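Local coordinates for protein nickel-dependent hydrogenase large subunit (Allochromatium vinosum, PDB 3MYR) that forms the nickel-iron subunit of a heterodimeric hydrogenase that oxidises H2 with an electron acceptor, probably recycling hydrogen released by nitrogenase, at residues M249-F252 with V253-Y257; E436-I439 with L440-A443. One frame throughout, in Å; residues are numbered along the deposited sequence.

Two neighbouring helices of the large subunit, 236-265 and 426-456, each hold one of these contacts, with centres about 10 Å apart. Both illustrate how a helix binds residue i to residue i+4, yet their chemistry differs with place. Contact 1 is partly buried: an aromatic-aliphatic pair faces inward while an arginine and an aspartate lie toward the surface. Contact 2 is the more deeply buried, and a lysine-aspartate pair carries it; the side chain of E436 at its start comes to about 9 Å from the nickel-iron centre. Between the helices the charges pair crosswise, D254 with K438 and R250 with D442, while S437 packs on Y257 and V441 on R250.

Contact 1 (M249-F252 with V253-Y257); sequences MRTF and VDQVY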
ATOM      1  N   MET B 249      -4.614 -18.736  -3.955  1.00 22.14           N
ATOM      2  CA  MET B 249      -4.158 -18.043  -2.740  1.00 21.72           C
ATOM      3  C   MET B 249      -3.808 -19.019  -1.639  1.00 22.74           C
ATOM      4  O   MET B 249      -2.715 -18.912  -1.066  1.00 23.87           O
ATOM      5  CB  MET B 249      -5.214 -17.067  -2.225  1.00 19.32           C
ATOM      6  CG  MET B 249      -5.422 -15.883  -3.141  1.00 23.14           C
ATOM      7  SD  MET B 249      -6.760 -14.935  -2.364  1.00 30.48           S
ATOM      8  CE  MET B 249      -7.652 -14.337  -3.796  1.00 27.03           C
ATOM      9  N   ARG B 250      -4.710 -19.988  -1.379  1.00 22.65           N
ATOM     10  CA  ARG B 250      -4.485 -20.977  -0.346  1.00 23.70           C
ATOM     11  C   ARG B 250      -3.188 -21.756  -0.612  1.00 23.13           C
ATOM     12  O   ARG B 250      -2.378 -21.991   0.304  1.00 22.49           O
ATOM     13  CB  ARG B 250      -5.629 -22.005  -0.246  1.00 24.07           C
ATOM     14  CG  ARG B 250      -5.525 -22.879   1.023  1.00 31.19           C
ATOM     15  CD  ARG B 250      -6.954 -23.389   1.391  1.00 50.63           C
ATOM     16  NE  ARG B 250      -7.103 -23.832   2.796  1.00 53.73           N
ATOM     17  CZ  ARG B 250      -6.714 -25.028   3.252  1.00 58.49           C
ATOM     18  NH1 ARG B 250      -6.893 -25.359   4.517  1.00 58.46           N
ATOM     19  NH2 ARG B 250      -6.137 -25.909   2.455  1.00 59.83           N
ATOM     20  N   THR B 251      -3.018 -22.219  -1.833  1.00 22.69           N
ATOM     21  CA  THR B 251      -1.889 -23.059  -2.149  1.00 24.35           C
ATOM     22  C   THR B 251      -0.592 -22.282  -1.947  1.00 22.32           C
ATOM     23  O   THR B 251       0.369 -22.826  -1.421  1.00 22.09           O
ATOM     24  CB  THR B 251      -1.956 -23.492  -3.640  1.00 26.83           C
ATOM     25  OG1 THR B 251      -3.138 -24.241  -3.775  1.00 27.90           O
ATOM     26  CG2 THR B 251      -0.781 -24.470  -4.025  1.00 26.38           C
ATOM     27  N   PHE B 252      -0.547 -21.020  -2.379  1.00 20.53           N
ATOM     28  CA  PHE B 252       0.754 -20.277  -2.318  1.00 21.12           C
ATOM     29  C   PHE B 252       1.121 -19.994  -0.863  1.00 21.41           C
ATOM     30  O   PHE B 252       2.292 -20.166  -0.449  1.00 18.68           O
ATOM     31  CB  PHE B 252       0.733 -19.001  -3.143  1.00 19.35           C
ATOM     32  CG  PHE B 252       2.088 -18.444  -3.456  1.00 22.27           C
ATOM     33  CD1 PHE B 252       2.696 -17.501  -2.596  1.00 17.71           C
ATOM     34  CD2 PHE B 252       2.787 -18.877  -4.562  1.00 18.97           C
ATOM     35  CE1 PHE B 252       4.024 -17.015  -2.891  1.00 20.09           C
ATOM     36  CE2 PHE B 252       4.096 -18.377  -4.846  1.00 18.90           C
ATOM     37  CZ  PHE B 252       4.661 -17.401  -4.029  1.00 18.29           C
ATOM     38  N   VAL B 253       0.107 -19.680  -0.050  1.00 21.05           N
ATOM     39  CA  VAL B 253       0.373 -19.443   1.395  1.00 20.42           C
ATOM     40  C   VAL B 253       0.835 -20.720   2.079  1.00 21.85           C
ATOM     41  O   VAL B 253       1.876 -20.725   2.772  1.00 21.32           O
ATOM     42  CB  VAL B 253      -0.898 -18.853   2.130  1.00 22.09           C
ATOM     43  CG1 VAL B 253      -0.719 -18.786   3.672  1.00 20.84           C
ATOM     44  CG2 VAL B 253      -1.217 -17.470   1.569  1.00 18.99           C
ATOM     45  N   ASP B 254       0.097 -21.818   1.893  1.00 22.69           N
ATOM     46  CA  ASP B 254       0.424 -23.061   2.582  1.00 24.22           C
ATOM     47  C   ASP B 254       1.794 -23.608   2.157  1.00 23.55           C
ATOM     48  O   ASP B 254       2.450 -24.234   2.936  1.00 22.14           O
ATOM     49  CB  ASP B 254      -0.565 -24.191   2.262  1.00 25.22           C
ATOM     50  CG  ASP B 254      -1.875 -24.043   2.946  1.00 32.14           C
ATOM     51  OD1 ASP B 254      -2.849 -24.742   2.506  1.00 34.34           O
ATOM     52  OD2 ASP B 254      -1.948 -23.198   3.863  1.00 34.20           O
ATOM     53  N   GLN B 255       2.097 -23.539   0.874  1.00 22.84           N
ATOM     54  CA  GLN B 255       3.193 -24.301   0.333  1.00 21.94           C
ATOM     55  C   GLN B 255       4.416 -23.439   0.082  1.00 23.69           C
ATOM     56  O   GLN B 255       5.482 -23.993  -0.137  1.00 21.45           O
ATOM     57  CB  GLN B 255       2.786 -24.927  -1.040  1.00 22.61           C
ATOM     58  CG  GLN B 255       1.710 -26.042  -0.851  1.00 21.58           C
ATOM     59  CD  GLN B 255       1.485 -26.894  -2.102  1.00 28.79           C
ATOM     60  OE1 GLN B 255       1.883 -26.550  -3.203  1.00 27.15           O
ATOM     61  NE2 GLN B 255       0.830 -27.999  -1.922  1.00 30.23           N
ATOM     62  N   VAL B 256       4.268 -22.128  -0.084  1.00 19.82           N
ATOM     63  CA  VAL B 256       5.476 -21.351  -0.373  1.00 20.52           C
ATOM     64  C   VAL B 256       5.795 -20.386   0.815  1.00 21.43           C
ATOM     65  O   VAL B 256       6.834 -20.497   1.446  1.00 20.83           O
ATOM     66  CB  VAL B 256       5.360 -20.551  -1.711  1.00 20.14           C
ATOM     67  CG1 VAL B 256       6.629 -19.784  -2.039  1.00 19.75           C
ATOM     68  CG2 VAL B 256       4.948 -21.497  -2.907  1.00 17.97           C
ATOM     69  N   TYR B 257       4.901 -19.444   1.091  1.00 19.88           N
ATOM     70  CA  TYR B 257       5.164 -18.380   2.052  1.00 20.67           C
ATOM     71  C   TYR B 257       5.382 -18.942   3.506  1.00 22.94           C
ATOM     72  O   TYR B 257       6.370 -18.656   4.141  1.00 22.86           O
ATOM     73  CB  TYR B 257       3.959 -17.445   2.022  1.00 17.46           C
ATOM     74  CG  TYR B 257       3.971 -16.299   3.036  1.00 20.21           C
ATOM     75  CD1 TYR B 257       5.173 -15.785   3.548  1.00 20.30           C
ATOM     76  CD2 TYR B 257       2.772 -15.686   3.438  1.00 18.52           C
ATOM     77  CE1 TYR B 257       5.166 -14.725   4.463  1.00 17.88           C
ATOM     78  CE2 TYR B 257       2.750 -14.608   4.312  1.00 17.59           C
ATOM     79  CZ  TYR B 257       3.952 -14.138   4.826  1.00 20.93           C
ATOM     80  OH  TYR B 257       3.920 -13.074   5.725  1.00 20.17           O
TER
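F252 lays its ring against V256, one turn further along the same helix. From CB, CG stands anti to the backbone N (chi1 -162°), which swings the ring beside the carbonyl carbon and presents one face to V256. The rim of the ring is shared between two methyls: CD2 and CE2 each come to 3.8 Å from V256 CG2, while CZ is 3.7 Å from V256 CG1, which CE1 also meets; CD1 lies against V256 CB. The middle of the face takes V256 CB, 3.9 Å from the ring centroid and only 7° off the normal, a CH-pi contact. Replacing F252 by alanine would remove the ring, and is likely to leave V256 without the face it packs on and to open a gap beside W197 and W140. The backbone widens here into a pi-type turn: F252 O accepts from V256 N at 2.8 Å and from Y257 N at 3.1 Å. On a more exposed side, R250 NH2 and D254 OD1 stand 3.5 Å apart. The oxygen sits over a face of the guanidinium, whose plane is turned 85° from the carboxylate, making this a salt bridge of charges alone. Each group has a stronger partner on helix 426-456: D442 for R250 and K438 for D254. T251 CG2 meanwhile touches Q255 OE1, the two side chains running side by side. The F252 ring stacks on W197 of helix 181-201 and meets W140 edge-to-face, V253 packs on I101 of helix 86-112, and M249 reaches V441 of helix 426-456.

Contact 2 (E436-I439 with L440-A443); sequences ESKI and LVDA
K438 NZ is gripped by three groups: D442, a water and, from helix 236-265, D254. Within the turn D442 OD2 receives its N-H at 2.9 Å through the oxygen's syn lone pair, giving an i to i+4 salt bridge along helix 426-456. The water closes a small ring, accepting from NZ at 3.0 Å and donating to D442 OD1 at 2.7 Å, with the result that both carboxylate oxygens are tied to one ammonium group. A bend in the lysine makes this possible. CG leaves anti to the backbone N (chi1 169°), the chain then turns at chi2 (52°) and runs extended to NZ, carrying CE to 3.2 Å from D442 OD1. The aspartate crosses this chain obliquely, and the backbone joins the same two residues once more, D442 N donating to K438 O at 3.2 Å. Around the turn, V441 N binds S437 O at 2.9 Å. Here V441 CG1 stands between the backbone N and the carbonyl carbon and comes to 3.6 Å from K438 O, while L440 packs on Y100 of helix 86-112 and I439 on L408 of helix 403-416. D442 has further outside partners in R250, which bridges to OD2, and Q404, which bonds to OD1. Through D254 and R250 the salt bridge extends into a network with helix 236-265; two cations and two carboxylates form one cluster, in which the acids probably favour a protonated lysine, while the bonds at both oxygens are likely to fix the rotation of the D442 carboxylate.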
ATOM      1  N   GLU B 436      -1.010 -15.198  10.393  1.00 23.71           N
ATOM      2  CA  GLU B 436      -2.357 -14.632  10.234  1.00 23.14           C
ATOM      3  C   GLU B 436      -2.766 -14.737   8.773  1.00 22.69           C
ATOM      4  O   GLU B 436      -3.960 -14.848   8.484  1.00 23.73           O
ATOM      5  CB  GLU B 436      -2.450 -13.182  10.758  1.00 21.80           C
ATOM      6  CG  GLU B 436      -1.914 -12.153   9.749  1.00 21.14           C
ATOM      7  CD  GLU B 436      -2.167 -10.712  10.232  1.00 28.37           C
ATOM      8  OE1 GLU B 436      -1.809  -9.741   9.510  1.00 26.41           O
ATOM      9  OE2 GLU B 436      -2.706 -10.551  11.366  1.00 28.98           O
ATOM     10  N   SER B 437      -1.802 -14.758   7.848  1.00 21.29           N
ATOM     11  CA  SER B 437      -2.125 -15.107   6.417  1.00 22.12           C
ATOM     12  C   SER B 437      -2.757 -16.483   6.258  1.00 21.19           C
ATOM     13  O   SER B 437      -3.682 -16.660   5.471  1.00 22.07           O
ATOM     14  CB  SER B 437      -0.901 -15.090   5.505  1.00 19.94           C
ATOM     15  OG  SER B 437      -0.323 -13.798   5.579  1.00 23.38           O
ATOM     16  N   LYS B 438      -2.249 -17.453   6.987  1.00 19.53           N
ATOM     17  CA  LYS B 438      -2.834 -18.795   6.974  1.00 21.47           C
ATOM     18  C   LYS B 438      -4.259 -18.756   7.567  1.00 23.09           C
ATOM     19  O   LYS B 438      -5.210 -19.406   7.067  1.00 25.52           O
ATOM     20  CB  LYS B 438      -1.930 -19.762   7.783  1.00 22.12           C
ATOM     21  CG  LYS B 438      -2.563 -21.161   8.069  1.00 22.79           C
ATOM     22  CD  LYS B 438      -3.083 -21.824   6.725  1.00 23.53           C
ATOM     23  CE  LYS B 438      -3.442 -23.334   6.944  1.00 26.05           C
ATOM     24  NZ  LYS B 438      -4.084 -23.849   5.632  1.00 28.84           N
ATOM     25  N   ILE B 439      -4.445 -17.993   8.617  1.00 22.44           N
ATOM     26  CA  ILE B 439      -5.781 -17.965   9.231  1.00 23.62           C
ATOM     27  C   ILE B 439      -6.759 -17.334   8.219  1.00 23.33           C
ATOM     28  O   ILE B 439      -7.879 -17.801   8.080  1.00 25.32           O
ATOM     29  CB  ILE B 439      -5.760 -17.161  10.551  1.00 23.57           C
ATOM     30  CG1 ILE B 439      -4.959 -17.960  11.629  1.00 22.84           C
ATOM     31  CG2 ILE B 439      -7.250 -16.828  11.028  1.00 24.50           C
ATOM     32  CD1 ILE B 439      -4.753 -17.187  12.902  1.00 25.23           C
ATOM     33  N   LEU B 440      -6.338 -16.277   7.518  1.00 22.71           N
ATOM     34  CA  LEU B 440      -7.255 -15.531   6.647  1.00 22.67           C
ATOM     35  C   LEU B 440      -7.549 -16.353   5.405  1.00 23.40           C
ATOM     36  O   LEU B 440      -8.652 -16.333   4.863  1.00 22.94           O
ATOM     37  CB  LEU B 440      -6.640 -14.210   6.215  1.00 23.50           C
ATOM     38  CG  LEU B 440      -6.887 -13.179   7.285  1.00 30.21           C
ATOM     39  CD1 LEU B 440      -6.073 -11.959   7.001  1.00 29.68           C
ATOM     40  CD2 LEU B 440      -8.335 -12.790   7.187  1.00 31.50           C
ATOM     41  N   VAL B 441      -6.530 -17.002   4.880  1.00 22.34           N
ATOM     42  CA  VAL B 441      -6.756 -17.765   3.673  1.00 25.37           C
ATOM     43  C   VAL B 441      -7.730 -18.945   3.895  1.00 26.97           C
ATOM     44  O   VAL B 441      -8.587 -19.132   3.074  1.00 28.81           O
ATOM     45  CB  VAL B 441      -5.432 -18.215   2.955  1.00 24.77           C
ATOM     46  CG1 VAL B 441      -4.948 -19.562   3.484  1.00 21.31           C
ATOM     47  CG2 VAL B 441      -5.682 -18.255   1.526  1.00 26.70           C
ATOM     48  N   ASP B 442      -7.694 -19.608   5.051  1.00 26.76           N
ATOM     49  CA  ASP B 442      -8.695 -20.601   5.411  1.00 28.60           C
ATOM     50  C   ASP B 442     -10.065 -19.983   5.584  1.00 28.16           C
ATOM     51  O   ASP B 442     -11.007 -20.625   5.273  1.00 29.34           O
ATOM     52  CB  ASP B 442      -8.342 -21.361   6.715  1.00 29.81           C
ATOM     53  CG  ASP B 442      -7.078 -22.240   6.560  1.00 35.64           C
ATOM     54  OD1 ASP B 442      -6.572 -22.778   7.581  1.00 40.89           O
ATOM     55  OD2 ASP B 442      -6.611 -22.426   5.397  1.00 33.54           O
ATOM     56  N   ALA B 443     -10.177 -18.749   6.076  1.00 26.49           N
ATOM     57  CA  ALA B 443     -11.503 -18.148   6.265  1.00 25.77           C
ATOM     58  C   ALA B 443     -12.233 -17.791   4.937  1.00 25.14           C
ATOM     59  O   ALA B 443     -13.476 -17.658   4.926  1.00 24.24           O
ATOM     60  CB  ALA B 443     -11.391 -16.899   7.124  1.00 25.23           C
TER
HETATM   61  O   HOH W   1      -6.026 -25.412   7.210  1.00 40.58           O